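Local coordinates for sensor protein PfeS (Pseudomonas aeruginosa, PDB 3KYZ), which is the sensor kinase of the PfeR/PfeS two-component system and may activate PfeR by phosphorylation, the piece in this structure being its sensor domain, at residues A[44-49]-A[74-79]. Residues are numbered along the deposited sequence; the frame is centred on the assembly and turned at random.
Sequences RFRKEL and AEESSH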
ATOM      1  N   ARG A  44     -11.045  16.190 -11.503  1.00 14.42           N
ATOM      2  CA  ARG A  44     -11.348  17.523 -10.999  0.50 15.74           C
ATOM      3  C   ARG A  44     -11.388  17.547  -9.476  1.00 14.98           C
ATOM      4  O   ARG A  44     -10.868  18.479  -8.858  1.00 14.98           O
ATOM      5  CB  ARG A  44     -12.659  18.052 -11.578  0.50 18.95           C
ATOM      6  CG  ARG A  44     -12.974  19.477 -11.149  0.50 23.16           C
ATOM      7  CD  ARG A  44     -14.141  20.047 -11.936  0.50 28.23           C
ATOM      8  NE  ARG A  44     -15.291  19.151 -11.916  0.50 30.38           N
ATOM      9  CZ  ARG A  44     -16.193  19.115 -10.943  0.50 33.14           C
ATOM     10  NH1 ARG A  44     -17.208  18.263 -11.014  0.50 35.30           N
ATOM     11  NH2 ARG A  44     -16.082  19.929  -9.900  0.50 34.16           N
ATOM     12  N   PHE A  45     -11.982  16.520  -8.874  1.00 13.61           N
ATOM     13  CA  PHE A  45     -12.062  16.469  -7.418  1.00 12.54           C
ATOM     14  C   PHE A  45     -10.667  16.412  -6.794  1.00 12.24           C
ATOM     15  O   PHE A  45     -10.371  17.112  -5.830  1.00 13.17           O
ATOM     16  CB  PHE A  45     -12.907  15.287  -6.934  1.00 12.47           C
ATOM     17  CG  PHE A  45     -13.030  15.228  -5.446  1.00 13.25           C
ATOM     18  CD1 PHE A  45     -14.030  15.931  -4.795  1.00 14.84           C
ATOM     19  CD2 PHE A  45     -12.110  14.518  -4.689  1.00 13.84           C
ATOM     20  CE1 PHE A  45     -14.130  15.898  -3.414  1.00 15.81           C
ATOM     21  CE2 PHE A  45     -12.207  14.486  -3.308  1.00 14.24           C
ATOM     22  CZ  PHE A  45     -13.217  15.172  -2.670  1.00 15.80           C
ATOM     23  N   ARG A  46      -9.816  15.562  -7.346  1.00 12.98           N
ATOM     24  CA  ARG A  46      -8.452  15.432  -6.870  1.00 13.15           C
ATOM     25  C   ARG A  46      -7.719  16.780  -6.878  1.00 13.56           C
ATOM     26  O   ARG A  46      -7.081  17.170  -5.897  1.00 13.33           O
ATOM     27  CB  ARG A  46      -7.715  14.426  -7.753  1.00 16.80           C
ATOM     28  CG  ARG A  46      -6.276  14.318  -7.444  1.00 19.09           C
ATOM     29  CD  ARG A  46      -5.569  13.424  -8.434  1.00 18.87           C
ATOM     30  NE  ARG A  46      -4.271  13.127  -7.878  1.00 21.35           N
ATOM     31  CZ  ARG A  46      -3.282  12.517  -8.509  1.00 20.13           C
ATOM     32  NH1 ARG A  46      -3.418  12.105  -9.769  1.00 21.99           N
ATOM     33  NH2 ARG A  46      -2.147  12.327  -7.859  1.00 22.56           N
ATOM     34  N   LYS A  47      -7.837  17.502  -7.985  1.00 13.39           N
ATOM     35  CA  LYS A  47      -7.191  18.805  -8.119  1.00 14.67           C
ATOM     36  C   LYS A  47      -7.744  19.814  -7.106  1.00 13.86           C
ATOM     37  O   LYS A  47      -6.987  20.553  -6.471  1.00 15.04           O
ATOM     38  CB  LYS A  47      -7.371  19.333  -9.540  1.00 17.11           C
ATOM     39  CG  LYS A  47      -6.554  18.601 -10.601  1.00 21.28           C
ATOM     40  CD  LYS A  47      -6.841  19.200 -11.969  1.00 30.26           C
ATOM     41  CE  LYS A  47      -6.178  18.425 -13.090  1.00 36.25           C
ATOM     42  NZ  LYS A  47      -6.777  18.810 -14.403  1.00 39.07           N
ATOM     43  N   GLU A  48      -9.064  19.852  -6.968  1.00 13.89           N
ATOM     44  CA  GLU A  48      -9.713  20.800  -6.064  1.00 15.08           C
ATOM     45  C   GLU A  48      -9.332  20.536  -4.609  1.00 13.97           C
ATOM     46  O   GLU A  48      -9.024  21.468  -3.854  1.00 14.60           O
ATOM     47  CB  GLU A  48     -11.239  20.747  -6.221  1.00 16.54           C
ATOM     48  CG  GLU A  48     -11.758  21.276  -7.555  1.00 22.24           C
ATOM     49  CD  GLU A  48     -13.244  21.007  -7.750  1.00 29.33           C
ATOM     50  OE1 GLU A  48     -13.837  20.299  -6.907  1.00 32.50           O
ATOM     51  OE2 GLU A  48     -13.823  21.497  -8.743  1.00 33.30           O
ATOM     52  N   LEU A  49      -9.354  19.269  -4.208  1.00 13.07           N
ATOM     53  CA  LEU A  49      -9.053  18.937  -2.820  1.00 12.33           C
ATOM     54  C   LEU A  49      -7.581  19.183  -2.514  1.00 12.51           C
ATOM     55  O   LEU A  49      -7.234  19.682  -1.445  1.00 13.66           O
ATOM     56  CB  LEU A  49      -9.435  17.494  -2.496  1.00 13.69           C
ATOM     57  CG  LEU A  49      -9.224  17.082  -1.037  1.00 13.22           C
ATOM     58  CD1 LEU A  49      -9.988  18.022  -0.101  1.00 14.68           C
ATOM     59  CD2 LEU A  49      -9.652  15.630  -0.814  1.00 14.22           C
ATOM     60  N   ALA A  74       5.187   6.238 -10.728  1.00 12.41           N
ATOM     61  CA  ALA A  74       5.720   5.233  -9.811  1.00 12.65           C
ATOM     62  C   ALA A  74       5.955   5.846  -8.432  1.00 13.09           C
ATOM     63  O   ALA A  74       5.712   5.208  -7.407  1.00 13.47           O
ATOM     64  CB  ALA A  74       6.992   4.619 -10.357  1.00 13.62           C
ATOM     65  N   GLU A  75       6.430   7.089  -8.408  1.00 12.99           N
ATOM     66  CA  GLU A  75       6.634   7.794  -7.148  0.50 11.36           C
ATOM     67  C   GLU A  75       5.327   7.898  -6.359  1.00 12.23           C
ATOM     68  O   GLU A  75       5.304   7.697  -5.143  1.00 13.31           O
ATOM     69  CB  GLU A  75       7.231   9.184  -7.396  0.50 12.64           C
ATOM     70  CG  GLU A  75       7.719   9.889  -6.135  0.50 13.29           C
ATOM     71  CD  GLU A  75       6.638  10.712  -5.443  0.50 14.51           C
ATOM     72  OE1 GLU A  75       5.640  11.084  -6.096  0.50 16.09           O
ATOM     73  OE2 GLU A  75       6.803  11.005  -4.241  0.50 17.37           O
ATOM     74  N   GLU A  76       4.237   8.216  -7.050  1.00 11.23           N
ATOM     75  CA  GLU A  76       2.936   8.302  -6.392  1.00 10.88           C
ATOM     76  C   GLU A  76       2.452   6.938  -5.912  1.00 10.18           C
ATOM     77  O   GLU A  76       1.898   6.819  -4.814  1.00 12.03           O
ATOM     78  CB  GLU A  76       1.910   8.941  -7.323  1.00 10.94           C
ATOM     79  CG  GLU A  76       2.150  10.430  -7.492  1.00 12.92           C
ATOM     80  CD  GLU A  76       1.220  11.061  -8.504  1.00 14.14           C
ATOM     81  OE1 GLU A  76       1.179  10.590  -9.656  1.00 15.13           O
ATOM     82  OE2 GLU A  76       0.536  12.042  -8.150  1.00 18.35           O
ATOM     83  N   SER A  77       2.651   5.904  -6.727  1.00 10.97           N
ATOM     84  CA  SER A  77       2.277   4.554  -6.305  1.00 10.11           C
ATOM     85  C   SER A  77       2.983   4.176  -5.005  1.00 11.56           C
ATOM     86  O   SER A  77       2.419   3.464  -4.177  1.00 11.87           O
ATOM     87  CB  SER A  77       2.582   3.522  -7.396  1.00 11.19           C
ATOM     88  OG  SER A  77       1.697   3.686  -8.498  1.00 12.93           O
ATOM     89  N   SER A  78       4.217   4.647  -4.825  1.00 11.47           N
ATOM     90  CA  SER A  78       4.967   4.305  -3.615  1.00 11.65           C
ATOM     91  C   SER A  78       4.313   4.867  -2.343  1.00 12.47           C
ATOM     92  O   SER A  78       4.586   4.385  -1.242  1.00 14.86           O
ATOM     93  CB  SER A  78       6.438   4.743  -3.717  1.00 12.67           C
ATOM     94  OG  SER A  78       6.608   6.134  -3.473  1.00 15.72           O
ATOM     95  N   HIS A  79       3.447   5.869  -2.497  1.00 11.96           N
ATOM     96  CA  HIS A  79       2.740   6.444  -1.349  1.00 12.82           C
ATOM     97  C   HIS A  79       1.614   5.547  -0.847  1.00 10.62           C
ATOM     98  O   HIS A  79       1.047   5.797   0.215  1.00 12.90           O
ATOM     99  CB  HIS A  79       2.085   7.780  -1.709  1.00 14.94           C
ATOM    100  CG  HIS A  79       3.023   8.811  -2.247  1.00 18.98           C
ATOM    101  ND1 HIS A  79       2.580   9.927  -2.924  1.00 22.89           N
ATOM    102  CD2 HIS A  79       4.371   8.906  -2.202  1.00 20.17           C
ATOM    103  CE1 HIS A  79       3.618  10.661  -3.282  1.00 23.12           C
ATOM    104  NE2 HIS A  79       4.717  10.062  -2.859  1.00 24.07           N
TER
HETATM  105  O   HOH W   1      -0.923  11.463 -11.036  1.00 20.93           O
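Arg46 and Glu76 reach for each other from opposite directions and bridge two backbones whose nearest CA atoms, those of the same two residues, stand 13.4 Å apart. Their meeting illustrates how extended, oppositely charged side chains can join backbones that do not touch. The arginine leaves its helix with CG anti to the backbone N (chi1 174°) and runs extended through to NE, which carries the guanidinium about halfway across, where the glutamate, likewise extended beyond CG, meets it. Arg46 NH2 donates to Glu76 OE2 at 2.7 Å, a salt bridge that is short but bent, with 133° at the hydrogen. The two planes are turned 28° apart, and the nitrogen comes to OE2 from above the carboxylate plane. Beside this direct bond, a water at the guanidinium edge accepts from Arg46 NH1 at 2.9 Å and donates to Glu76 OE1 at 2.7 Å, closing a ring. Further partners fix both ends: Arg46 NE bonds Val57 O, while Glu76 receives Trp56 NE1 on OE2 and Ser73 N on OE1. The arrangement is a water-assisted surface salt bridge, tying the long helix 17-53 to the short helix 74-77 within this Cache-clan, probably periplasmic sensor domain.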